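Side-chain contacts in type IV pilus assembly protein PilF (Thermus thermophilus HB8, PDB 5OIU), which probably powers type IV pilus assembly as a hexameric AAA+ motor that binds and hydrolyses ATP: residues V63-G68 / Y103-V108; R82-E87 / P179-I184; K164-P169 / P212-V217; L198-A203 / E219-E224. All coordinates share one frame; numbering follows the deposited sequence.

Contact 1 of 4, residues V63-G68 / Y103-V108; sequences VVKIMG and YGEKAV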
# COMPACT_ATOMS: atom_id res chain seq x y z
N VAL C 63 -37.32 -23.29 1.50
CA VAL C 63 -38.16 -22.72 0.44
C VAL C 63 -37.94 -21.22 0.35
O VAL C 63 -37.78 -20.65 -0.73
CB VAL C 63 -39.64 -23.04 0.69
CG1 VAL C 63 -40.49 -22.39 -0.36
CG2 VAL C 63 -39.86 -24.54 0.71
N VAL C 64 -37.92 -20.57 1.51
CA VAL C 64 -37.77 -19.13 1.56
C VAL C 64 -36.37 -18.71 1.09
O VAL C 64 -36.21 -17.70 0.39
CB VAL C 64 -38.08 -18.67 3.00
CG1 VAL C 64 -37.65 -17.29 3.22
CG2 VAL C 64 -39.56 -18.81 3.24
N LYS C 65 -35.35 -19.50 1.45
CA LYS C 65 -33.98 -19.18 1.02
C LYS C 65 -33.84 -19.33 -0.48
O LYS C 65 -33.25 -18.46 -1.14
CB LYS C 65 -32.97 -20.08 1.73
CG LYS C 65 -32.36 -19.46 2.96
CD LYS C 65 -31.27 -20.33 3.51
CE LYS C 65 -30.92 -19.94 4.92
NZ LYS C 65 -29.62 -20.55 5.31
N ILE C 66 -34.35 -20.43 -1.05
CA ILE C 66 -34.25 -20.62 -2.49
C ILE C 66 -35.00 -19.52 -3.22
O ILE C 66 -34.54 -19.03 -4.26
CB ILE C 66 -34.77 -22.02 -2.89
CG1 ILE C 66 -33.71 -23.07 -2.61
CG2 ILE C 66 -35.09 -22.06 -4.37
CD1 ILE C 66 -34.30 -24.43 -2.44
N MET C 67 -36.15 -19.10 -2.69
CA MET C 67 -36.90 -18.01 -3.30
C MET C 67 -36.08 -16.73 -3.36
O MET C 67 -36.23 -15.94 -4.30
CB MET C 67 -38.19 -17.75 -2.52
CG MET C 67 -39.37 -18.61 -2.95
SD MET C 67 -40.73 -18.54 -1.77
CE MET C 67 -41.40 -16.94 -2.15
N GLY C 68 -35.23 -16.49 -2.37
CA GLY C 68 -34.43 -15.29 -2.37
C GLY C 68 -33.03 -15.46 -2.89
O GLY C 68 -32.25 -14.51 -2.82
N TYR C 103 -32.82 -20.79 18.47
CA TYR C 103 -33.69 -21.91 18.14
C TYR C 103 -33.66 -22.28 16.67
O TYR C 103 -34.44 -23.14 16.24
CB TYR C 103 -35.12 -21.58 18.57
CG TYR C 103 -35.27 -21.45 20.07
CD1 TYR C 103 -34.80 -22.44 20.93
CD2 TYR C 103 -35.89 -20.34 20.63
CE1 TYR C 103 -34.94 -22.33 22.30
CE2 TYR C 103 -36.04 -20.22 22.00
CZ TYR C 103 -35.57 -21.22 22.83
OH TYR C 103 -35.72 -21.09 24.19
N GLY C 104 -32.77 -21.68 15.88
CA GLY C 104 -32.69 -21.89 14.45
C GLY C 104 -32.72 -20.56 13.74
O GLY C 104 -32.45 -19.51 14.33
N GLU C 105 -33.06 -20.58 12.46
CA GLU C 105 -33.05 -19.37 11.65
C GLU C 105 -34.42 -18.72 11.62
O GLU C 105 -35.43 -19.37 11.36
CB GLU C 105 -32.59 -19.67 10.23
CG GLU C 105 -31.16 -20.17 10.18
CD GLU C 105 -30.70 -20.40 8.77
OE1 GLU C 105 -30.93 -21.51 8.24
OE2 GLU C 105 -30.14 -19.45 8.18
N LYS C 106 -34.44 -17.42 11.89
CA LYS C 106 -35.64 -16.62 11.79
C LYS C 106 -35.63 -15.93 10.44
O LYS C 106 -34.60 -15.44 9.99
CB LYS C 106 -35.74 -15.59 12.91
CG LYS C 106 -36.84 -14.58 12.66
CD LYS C 106 -37.07 -13.61 13.80
CE LYS C 106 -38.24 -12.70 13.45
NZ LYS C 106 -38.63 -11.76 14.50
N ALA C 107 -36.77 -15.92 9.77
CA ALA C 107 -36.87 -15.28 8.48
C ALA C 107 -37.87 -14.13 8.59
O ALA C 107 -38.95 -14.31 9.15
CB ALA C 107 -37.28 -16.27 7.40
N VAL C 108 -37.49 -12.96 8.10
CA VAL C 108 -38.41 -11.83 7.99
C VAL C 108 -38.55 -11.51 6.51
O VAL C 108 -37.56 -11.44 5.78
CB VAL C 108 -37.94 -10.60 8.79
CG1 VAL C 108 -38.85 -9.41 8.49
CG2 VAL C 108 -37.96 -10.87 10.30
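Helix 57-67 packs against the face of a six-stranded antiparallel sheet, in the N-terminal alpha/beta part of this secretion-type ATPase. The contact joins the end of that helix to strand 104-111. It is buried and small, and it has two parts: a salt bridge, and beside it an apolar touch.

Lys65 and Glu105 make the polar part. Lys65 NZ donates to Glu105 OE2 at 3.1 Å, and OE2 receives it through its syn lone pair, on the side of the other oxygen. The second oxygen is held only weakly, with Lys65 NZ to Glu105 OE1 at 3.4 Å. Lys65 is stretched out beyond CG and carries its ammonium away from the helix to the strand. Glu105 has CG anti to the carbonyl carbon (chi1 -64°), and its extended chain meets the lysine at about a right angle. The stronger polar partner of the ammonium is the backbone oxygen of Asn71. The carboxylate adds to it, and together they satisfy a charge buried between helix and sheet. Thr98 on the adjacent strand and Lys75 also touch the Glu105 side chain. With an alanine in place of Glu105, the buried Lys65 ammonium would probably lose its negative mate and depend on Asn71 O.

The apolar part lies one helix residue earlier. Val64 points at the strand and also packs on Leu96 of strand 90-101 and Val12 of helix 6-22. Its CG1 methyl rests 4.3 Å from Ala107 CB.

Contact 2 of 4, residues R82-E87 / P179-I184; sequences RVRYRE and PVEYEI. With ATP (adenosine-5'-triphosphate), chain Q.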
# COMPACT_ATOMS: atom_id res chain seq x y z
N ARG C 82 -33.83 -10.33 -2.36
CA ARG C 82 -35.16 -9.94 -2.77
C ARG C 82 -35.87 -11.14 -3.37
O ARG C 82 -35.25 -11.97 -4.04
CB ARG C 82 -35.13 -8.79 -3.77
CG ARG C 82 -36.33 -7.92 -3.66
CD ARG C 82 -36.41 -6.98 -4.80
NE ARG C 82 -35.68 -5.75 -4.53
CZ ARG C 82 -36.10 -4.55 -4.92
NH1 ARG C 82 -37.26 -4.44 -5.57
NH2 ARG C 82 -35.38 -3.47 -4.65
N VAL C 83 -37.17 -11.23 -3.09
CA VAL C 83 -38.02 -12.30 -3.59
C VAL C 83 -39.07 -11.66 -4.48
O VAL C 83 -39.89 -10.87 -4.01
CB VAL C 83 -38.70 -13.07 -2.44
CG1 VAL C 83 -39.65 -14.09 -2.99
CG2 VAL C 83 -37.67 -13.72 -1.52
N ARG C 84 -39.04 -11.99 -5.77
CA ARG C 84 -40.05 -11.47 -6.69
C ARG C 84 -41.13 -12.52 -6.85
O ARG C 84 -41.07 -13.39 -7.72
CB ARG C 84 -39.40 -11.07 -8.00
CG ARG C 84 -38.11 -10.35 -7.74
CD ARG C 84 -37.45 -9.82 -8.98
NE ARG C 84 -36.68 -8.61 -8.69
CZ ARG C 84 -35.48 -8.62 -8.10
NH1 ARG C 84 -34.94 -9.78 -7.73
NH2 ARG C 84 -34.84 -7.48 -7.88
N TYR C 85 -42.15 -12.42 -5.99
CA TYR C 85 -43.23 -13.39 -5.89
C TYR C 85 -44.31 -13.11 -6.94
O TYR C 85 -44.95 -12.05 -6.92
CB TYR C 85 -43.82 -13.34 -4.49
CG TYR C 85 -44.75 -14.47 -4.14
CD1 TYR C 85 -44.26 -15.68 -3.70
CD2 TYR C 85 -46.12 -14.31 -4.23
CE1 TYR C 85 -45.10 -16.70 -3.37
CE2 TYR C 85 -46.97 -15.32 -3.91
CZ TYR C 85 -46.45 -16.53 -3.48
OH TYR C 85 -47.30 -17.55 -3.15
N ARG C 86 -44.52 -14.06 -7.83
CA ARG C 86 -45.51 -13.94 -8.90
C ARG C 86 -46.30 -15.25 -8.94
O ARG C 86 -45.79 -16.26 -9.45
CB ARG C 86 -44.83 -13.63 -10.23
CG ARG C 86 -44.47 -12.15 -10.43
CD ARG C 86 -43.01 -11.87 -10.13
NE ARG C 86 -42.70 -10.44 -9.95
CZ ARG C 86 -42.74 -9.79 -8.79
NH1 ARG C 86 -43.11 -10.42 -7.69
NH2 ARG C 86 -42.43 -8.51 -8.73
N GLU C 87 -47.51 -15.23 -8.36
CA GLU C 87 -48.46 -16.35 -8.43
C GLU C 87 -49.83 -15.75 -8.76
O GLU C 87 -50.48 -15.17 -7.88
CB GLU C 87 -48.52 -17.15 -7.14
CG GLU C 87 -47.20 -17.74 -6.66
CD GLU C 87 -46.72 -18.91 -7.51
OE1 GLU C 87 -47.33 -20.00 -7.45
OE2 GLU C 87 -45.71 -18.74 -8.23
N PRO C 179 -32.21 -9.53 -11.79
CA PRO C 179 -32.80 -9.97 -13.05
C PRO C 179 -33.24 -8.76 -13.87
O PRO C 179 -32.99 -7.64 -13.45
CB PRO C 179 -33.99 -10.80 -12.58
CG PRO C 179 -34.47 -10.04 -11.34
CD PRO C 179 -33.24 -9.33 -10.75
N VAL C 180 -33.89 -8.98 -15.01
CA VAL C 180 -34.61 -7.88 -15.65
C VAL C 180 -35.89 -7.62 -14.85
O VAL C 180 -36.72 -8.52 -14.69
CB VAL C 180 -34.93 -8.21 -17.11
CG1 VAL C 180 -35.96 -7.25 -17.65
CG2 VAL C 180 -33.68 -8.13 -17.95
N GLU C 181 -36.08 -6.38 -14.43
CA GLU C 181 -37.25 -5.99 -13.62
C GLU C 181 -38.28 -5.27 -14.50
O GLU C 181 -39.25 -5.87 -14.89
CB GLU C 181 -36.82 -5.00 -12.55
CG GLU C 181 -36.06 -5.59 -11.39
CD GLU C 181 -35.39 -4.55 -10.51
OE1 GLU C 181 -36.08 -3.94 -9.73
OE2 GLU C 181 -34.19 -4.37 -10.63
N TYR C 182 -38.07 -4.02 -14.74
CA TYR C 182 -38.99 -3.25 -15.56
C TYR C 182 -38.78 -3.55 -17.04
O TYR C 182 -37.72 -4.03 -17.46
CB TYR C 182 -38.81 -1.76 -15.29
CG TYR C 182 -38.79 -1.38 -13.82
CD1 TYR C 182 -37.62 -1.52 -13.05
CD2 TYR C 182 -39.92 -0.87 -13.19
CE1 TYR C 182 -37.60 -1.17 -11.70
CE2 TYR C 182 -39.91 -0.51 -11.83
CZ TYR C 182 -38.76 -0.66 -11.09
OH TYR C 182 -38.75 -0.31 -9.75
N GLU C 183 -39.83 -3.28 -17.82
CA GLU C 183 -39.80 -3.30 -19.29
C GLU C 183 -39.99 -1.86 -19.77
O GLU C 183 -41.05 -1.27 -19.55
CB GLU C 183 -40.90 -4.18 -19.85
CG GLU C 183 -41.01 -5.53 -19.19
CD GLU C 183 -40.25 -6.59 -19.95
OE1 GLU C 183 -40.90 -7.58 -20.40
OE2 GLU C 183 -39.02 -6.44 -20.12
N ILE C 184 -38.97 -1.32 -20.42
CA ILE C 184 -39.05 -0.02 -21.09
C ILE C 184 -39.22 -0.28 -22.59
O ILE C 184 -38.46 -1.08 -23.16
CB ILE C 184 -37.81 0.85 -20.83
CG1 ILE C 184 -37.73 1.34 -19.38
CG2 ILE C 184 -37.81 2.07 -21.75
CD1 ILE C 184 -36.92 2.67 -19.20
PG ATP Q . -31.49 -3.47 -5.14
O1G ATP Q . -30.42 -3.20 -4.09
O2G ATP Q . -30.95 -3.56 -6.55
O3G ATP Q . -32.43 -4.60 -4.82
PB ATP Q . -32.32 -0.78 -5.74
O1B ATP Q . -31.20 -0.08 -5.01
O2B ATP Q . -32.29 -0.94 -7.24
O3B ATP Q . -32.54 -2.23 -5.09
PA ATP Q . -35.01 -0.17 -6.31
O1A ATP Q . -35.11 0.73 -7.52
O2A ATP Q . -35.21 -1.65 -6.49
O3A ATP Q . -33.67 0.03 -5.43
O5' ATP Q . -36.13 0.41 -5.33
C5' ATP Q . -36.41 -0.18 -4.06
C4' ATP Q . -37.80 0.31 -3.65
O4' ATP Q . -37.80 1.72 -3.43
C3' ATP Q . -38.79 0.02 -4.76
O3' ATP Q . -39.96 -0.46 -4.08
C2' ATP Q . -38.96 1.37 -5.45
O2' ATP Q . -40.21 1.54 -6.13
C1' ATP Q . -38.72 2.37 -4.31
N9 ATP Q . -38.12 3.64 -4.75
C8 ATP Q . -37.00 3.73 -5.52
N7 ATP Q . -36.69 5.03 -5.75
C5 ATP Q . -37.61 5.80 -5.13
C6 ATP Q . -37.85 7.25 -4.99
N6 ATP Q . -37.03 8.16 -5.58
N1 ATP Q . -38.91 7.64 -4.26
C2 ATP Q . -39.73 6.73 -3.68
N3 ATP Q . -39.57 5.40 -3.76
C4 ATP Q . -38.54 4.87 -4.47
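Arg82 faces Glu181 across this contact and makes its strongest polar bonds, to ATP and to Asp93. Its NH2 lies 2.6 Å from ATP O2A on the alpha phosphate and 3.2 Å from ATP O3G on the gamma phosphate. Both hydrogen bonds are weak, because the N-H groups point poorly at their acceptors. Asp93 on the neighbouring strand makes a salt bridge with Arg82 NH1 and helps to position the guanidinium. Glu181 brings an opposite charge close to Arg82, beyond salt-bridge distance. Its OE1 is 4.4 Å from Arg82 NH1 and lies well out of the guanidinium plane. The same OE1 is 4.2 Å from Arg84 NH2. The end of Glu181 also comes about 4 Å from the bound magnesium ion.

Strand 79-87 edges the N-terminal antiparallel sheet, whereas 179-184 is a loop of the P-loop ATPase core, entered through a cis peptide bond before Pro179. Its acidic sequence, after strand 173-177, is consistent with the Asp box of secretion ATPases.

Packing centres on the Arg84 guanidinium. It is sandwiched, with Pro179 CD 3.4 Å above one face and Arg82 CD 3.5 Å above the other, both offset toward the rim. Arg82 bends at chi3 (-88°) on its way to the phosphates. Glu181 crosses Arg84 at about a right angle, with carboxylate and guanidinium planes 61° apart.

Contact 3 of 4, residues K164-P169 / P212-V217; sequences KRIATP and PDIIMV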
# COMPACT_ATOMS: atom_id res chain seq x y z
N LYS C 164 -35.04 6.31 -19.54
CA LYS C 164 -36.27 6.89 -20.10
C LYS C 164 -35.97 8.19 -20.84
O LYS C 164 -36.53 8.45 -21.91
CB LYS C 164 -37.29 7.14 -18.99
CG LYS C 164 -38.72 6.96 -19.43
CD LYS C 164 -39.66 7.01 -18.23
CE LYS C 164 -41.13 6.94 -18.64
NZ LYS C 164 -41.87 5.91 -17.84
N ARG C 165 -35.07 9.02 -20.31
CA ARG C 165 -34.74 10.26 -20.99
C ARG C 165 -33.82 10.03 -22.19
O ARG C 165 -34.09 10.53 -23.28
CB ARG C 165 -34.10 11.25 -20.03
CG ARG C 165 -33.75 12.59 -20.67
CD ARG C 165 -34.97 13.30 -21.30
NE ARG C 165 -36.15 13.27 -20.43
CZ ARG C 165 -36.40 14.16 -19.47
NH1 ARG C 165 -35.57 15.16 -19.25
NH2 ARG C 165 -37.50 14.04 -18.73
N ILE C 166 -32.74 9.26 -22.03
CA ILE C 166 -31.66 9.31 -23.01
C ILE C 166 -31.69 8.20 -24.06
O ILE C 166 -30.92 8.28 -25.03
CB ILE C 166 -30.27 9.31 -22.33
CG1 ILE C 166 -29.97 7.95 -21.67
CG2 ILE C 166 -30.15 10.48 -21.35
CD1 ILE C 166 -28.58 7.82 -21.11
N ALA C 167 -32.54 7.18 -23.92
CA ALA C 167 -32.57 6.08 -24.91
C ALA C 167 -33.53 6.42 -26.06
O ALA C 167 -34.60 5.83 -26.25
CB ALA C 167 -32.93 4.77 -24.23
N THR C 168 -33.12 7.38 -26.87
CA THR C 168 -33.89 7.84 -28.00
C THR C 168 -33.82 6.85 -29.17
O THR C 168 -32.88 6.06 -29.27
CB THR C 168 -33.37 9.21 -28.39
OG1 THR C 168 -31.95 9.13 -28.57
CG2 THR C 168 -33.67 10.19 -27.27
N PRO C 169 -34.82 6.87 -30.06
CA PRO C 169 -34.84 5.89 -31.17
C PRO C 169 -33.68 6.01 -32.16
O PRO C 169 -33.48 5.08 -32.94
CB PRO C 169 -36.19 6.15 -31.87
CG PRO C 169 -37.02 6.93 -30.88
CD PRO C 169 -36.05 7.69 -30.01
N PRO C 212 -23.75 -0.93 -29.94
CA PRO C 212 -24.55 -0.15 -29.01
C PRO C 212 -24.11 1.31 -28.93
O PRO C 212 -23.00 1.69 -29.33
CB PRO C 212 -24.27 -0.88 -27.68
CG PRO C 212 -22.78 -1.19 -27.73
CD PRO C 212 -22.52 -1.44 -29.27
N ASP C 213 -24.99 2.14 -28.40
CA ASP C 213 -24.68 3.50 -27.99
C ASP C 213 -24.70 3.64 -26.48
O ASP C 213 -23.79 4.23 -25.89
CB ASP C 213 -25.67 4.50 -28.62
CG ASP C 213 -25.62 4.48 -30.15
OD1 ASP C 213 -24.64 5.03 -30.72
OD2 ASP C 213 -26.54 3.91 -30.77
N ILE C 214 -25.73 3.09 -25.85
CA ILE C 214 -25.91 3.15 -24.41
C ILE C 214 -25.90 1.73 -23.88
O ILE C 214 -26.67 0.88 -24.36
CB ILE C 214 -27.22 3.86 -24.04
CG1 ILE C 214 -27.17 5.33 -24.48
CG2 ILE C 214 -27.50 3.69 -22.54
CD1 ILE C 214 -28.55 6.01 -24.47
N ILE C 215 -25.03 1.46 -22.91
CA ILE C 215 -24.97 0.17 -22.25
C ILE C 215 -25.36 0.37 -20.80
O ILE C 215 -24.87 1.29 -20.14
CB ILE C 215 -23.58 -0.46 -22.37
CG1 ILE C 215 -23.34 -0.89 -23.82
CG2 ILE C 215 -23.46 -1.64 -21.42
CD1 ILE C 215 -21.90 -1.16 -24.16
N MET C 216 -26.22 -0.51 -20.29
CA MET C 216 -26.59 -0.50 -18.89
C MET C 216 -26.16 -1.81 -18.25
O MET C 216 -26.63 -2.88 -18.65
CB MET C 216 -28.09 -0.29 -18.70
CG MET C 216 -28.45 0.25 -17.31
SD MET C 216 -28.47 -0.99 -15.98
CE MET C 216 -30.16 -1.58 -16.11
N VAL C 217 -25.28 -1.73 -17.26
CA VAL C 217 -24.83 -2.89 -16.51
C VAL C 217 -25.58 -2.88 -15.18
O VAL C 217 -25.40 -1.97 -14.36
CB VAL C 217 -23.31 -2.86 -16.33
CG1 VAL C 217 -22.86 -4.03 -15.49
CG2 VAL C 217 -22.62 -2.88 -17.68
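Ile166 and Ile214 make a small, buried apolar contact between helix 155-166 and the central sheet of the ATPase core. It joins the last turn of the helix to the start of strand 214-217. Almost all of it is made by one methyl group. Ile214 CD1 lies 3.7 Å from Ile166 CG1 and 3.8 Å from Ile166 CD1. The same methyl reaches the backbone where the helix ends, 3.3 Å from Ile166 O and 4.0 Å from Ala167 CA. The two isoleucine side chains run obliquely across each other.

Ile166 sets CG1, the atom that meets Ile214 CD1, between the backbone N and the carbonyl carbon (chi1 69°). Ile214 sets CG1 anti to the carbonyl carbon (chi1 -65°), and a stretched chi2 (165°) sends CD1 on to the helix end.

This is helix-on-sheet packing of the P-loop NTPase fold. The helix follows the phosphate-binding loop, and the strand is a parallel member of the sheet. Leu238 and Ile240 on the next strand also touch Ile166, while Leu163 and Thr173 touch Ile214.

Ala167 is the centre of an inverse gamma turn that leads the chain off the helix. Its closing bond, Thr168 N to Ile166 O, is weak at 3.0 Å. Ile166 O also accepts from Lys171 NZ, so the oxygen brushed by the Ile214 methyl is not short of donors. Asp213, just before the strand, forms a salt bridge with Arg41 of a neighbouring subunit.

Contact 4 of 4, residues L198-A203 / E219-E224; sequences LTFARA and EIRDSE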
# COMPACT_ATOMS: atom_id res chain seq x y z
N LEU C 198 -24.34 -17.49 -19.17
CA LEU C 198 -24.51 -16.08 -19.53
C LEU C 198 -24.28 -15.21 -18.29
O LEU C 198 -25.20 -14.69 -17.66
CB LEU C 198 -25.89 -15.84 -20.12
CG LEU C 198 -26.03 -14.49 -20.84
CD1 LEU C 198 -24.86 -14.26 -21.78
CD2 LEU C 198 -27.35 -14.37 -21.58
N THR C 199 -23.00 -15.04 -17.96
CA THR C 199 -22.61 -14.13 -16.90
C THR C 199 -22.70 -12.69 -17.36
O THR C 199 -22.87 -12.38 -18.54
CB THR C 199 -21.18 -14.41 -16.47
OG1 THR C 199 -20.34 -14.42 -17.63
CG2 THR C 199 -21.09 -15.75 -15.74
N PHE C 200 -22.57 -11.79 -16.38
CA PHE C 200 -22.40 -10.38 -16.70
C PHE C 200 -21.28 -10.20 -17.71
O PHE C 200 -21.48 -9.64 -18.79
CB PHE C 200 -22.11 -9.59 -15.42
CG PHE C 200 -23.35 -9.10 -14.71
CD1 PHE C 200 -24.12 -8.08 -15.23
CD2 PHE C 200 -23.74 -9.67 -13.51
CE1 PHE C 200 -25.25 -7.63 -14.59
CE2 PHE C 200 -24.88 -9.21 -12.85
CZ PHE C 200 -25.63 -8.20 -13.40
N ALA C 201 -20.10 -10.73 -17.39
CA ALA C 201 -18.93 -10.50 -18.24
C ALA C 201 -19.14 -11.07 -19.63
O ALA C 201 -18.82 -10.42 -20.62
CB ALA C 201 -17.67 -11.10 -17.61
N ARG C 202 -19.67 -12.29 -19.72
CA ARG C 202 -19.83 -12.92 -21.02
C ARG C 202 -20.83 -12.16 -21.88
O ARG C 202 -20.59 -11.96 -23.08
CB ARG C 202 -20.25 -14.38 -20.85
CG ARG C 202 -20.66 -15.05 -22.15
CD ARG C 202 -19.46 -15.39 -23.01
NE ARG C 202 -19.83 -16.17 -24.19
CZ ARG C 202 -20.24 -17.44 -24.15
NH1 ARG C 202 -20.33 -18.09 -22.98
NH2 ARG C 202 -20.56 -18.06 -25.28
N ALA C 203 -21.94 -11.71 -21.29
CA ALA C 203 -22.89 -10.87 -22.02
C ALA C 203 -22.26 -9.53 -22.41
O ALA C 203 -22.39 -9.08 -23.55
CB ALA C 203 -24.14 -10.64 -21.18
N GLU C 219 -25.39 -4.57 -12.48
CA GLU C 219 -24.56 -4.68 -11.28
C GLU C 219 -23.13 -4.95 -11.71
O GLU C 219 -22.87 -5.92 -12.43
CB GLU C 219 -25.08 -5.79 -10.37
CG GLU C 219 -25.11 -5.43 -8.91
CD GLU C 219 -24.97 -6.63 -7.99
OE1 GLU C 219 -25.66 -7.66 -8.24
OE2 GLU C 219 -24.17 -6.55 -7.03
N ILE C 220 -22.21 -4.09 -11.28
CA ILE C 220 -20.78 -4.33 -11.38
C ILE C 220 -20.37 -5.04 -10.10
O ILE C 220 -20.16 -4.40 -9.07
CB ILE C 220 -19.99 -3.04 -11.57
CG1 ILE C 220 -20.42 -2.30 -12.85
CG2 ILE C 220 -18.48 -3.35 -11.59
CD1 ILE C 220 -19.48 -1.18 -13.26
N ARG C 221 -20.25 -6.36 -10.16
CA ARG C 221 -19.91 -7.13 -8.97
C ARG C 221 -18.78 -8.12 -9.20
O ARG C 221 -18.60 -9.03 -8.38
CB ARG C 221 -21.15 -7.87 -8.44
CG ARG C 221 -21.84 -8.71 -9.47
CD ARG C 221 -22.64 -9.82 -8.82
NE ARG C 221 -23.00 -10.88 -9.76
CZ ARG C 221 -24.25 -11.25 -10.01
NH1 ARG C 221 -25.27 -10.65 -9.38
NH2 ARG C 221 -24.49 -12.23 -10.89
N ASP C 222 -18.02 -8.01 -10.27
CA ASP C 222 -16.81 -8.79 -10.37
C ASP C 222 -15.79 -7.97 -11.14
O ASP C 222 -16.11 -6.92 -11.69
CB ASP C 222 -17.06 -10.18 -10.99
CG ASP C 222 -17.63 -10.11 -12.40
OD1 ASP C 222 -17.03 -9.47 -13.29
OD2 ASP C 222 -18.68 -10.76 -12.61
N SER C 223 -14.55 -8.42 -11.12
CA SER C 223 -13.49 -7.72 -11.76
C SER C 223 -13.59 -7.65 -13.28
O SER C 223 -13.56 -6.60 -13.81
CB SER C 223 -12.15 -8.23 -11.27
OG SER C 223 -11.99 -7.95 -9.90
N GLU C 224 -13.74 -8.77 -13.96
CA GLU C 224 -13.89 -8.80 -15.42
C GLU C 224 -14.96 -7.82 -15.90
O GLU C 224 -14.77 -7.11 -16.89
CB GLU C 224 -14.23 -10.23 -15.87
CG GLU C 224 -13.49 -10.69 -17.12
CD GLU C 224 -11.97 -10.42 -17.06
OE1 GLU C 224 -11.39 -10.47 -15.94
OE2 GLU C 224 -11.36 -10.16 -18.13
O HOH W 1 -22.86 -13.09 -13.28
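Phe200 meets Arg221 with its edge, and Arg221 meets Phe200 with its face. The ring and guanidinium planes stand 87° apart, nearly perpendicular, ring edge over guanidinium face. Phe200 CE2 sits 3.5 Å above the guanidinium plane, over its centre, and 3.6 Å from Arg221 CZ. One face of the ring is turned to the backbone instead. Glu219 O lies 3.5 Å above that face, over its centre, and Glu219 CB adds a looser touch at Phe200 CZ.

Arg221 folds back along its own segment. With CG between the backbone N and the carbonyl carbon (chi1 53°), its extended chain lies beside Glu219. There Arg221 NH1 forms a salt bridge to Glu219 OE1 at 3.2 Å, reaching it from above the carboxylate plane. The stronger partner of NH1 is Asp178, through a salt bridge. A water accepts from Arg221 NH2 at 3.0 Å and, more weakly, from Phe200 N. If Phe200 were an alanine, the Arg221 guanidinium would lose its ring edge and would probably be less fixed, with a gap beside the Glu219 carbonyl.

Ala201 CB rests 4.0 Å from Glu224 CB. Both helices start close by: Thr199 OG1 caps Arg202 N, and Asp222 caps Thr225 N. The Gly-Glu-Ile-Arg-Asp sequence after strand 214-217 is consistent with the Walker B motif of secretion ATPases, and the side chain of Glu219 is about 7 Å from the bound ATP.

Contacts 1 and 2 meet on the N-terminal sheet, where Met67 CE packs 3.4 Å from Val83 CG1. Contact 2 then leads to the nucleotide and into the ATPase core. On that side it touches contact 3, with Ile184 CD1 4.1 Å from Lys164 N. Contact 3 touches contact 4 in turn, through Val217 CG1 and Phe200 CD1 at 4.2 Å. Contacts 2 and 4 do not touch; their nearest atoms are about 7 Å apart. Contact 2 reaches ATP through Arg82, contact 4 stands near it, and contact 1 lies wholly on the N-terminal sheet side, with its centre about 38 Å from that of contact 3. Contacts 2, 3 and 4 all border one neighbouring subunit.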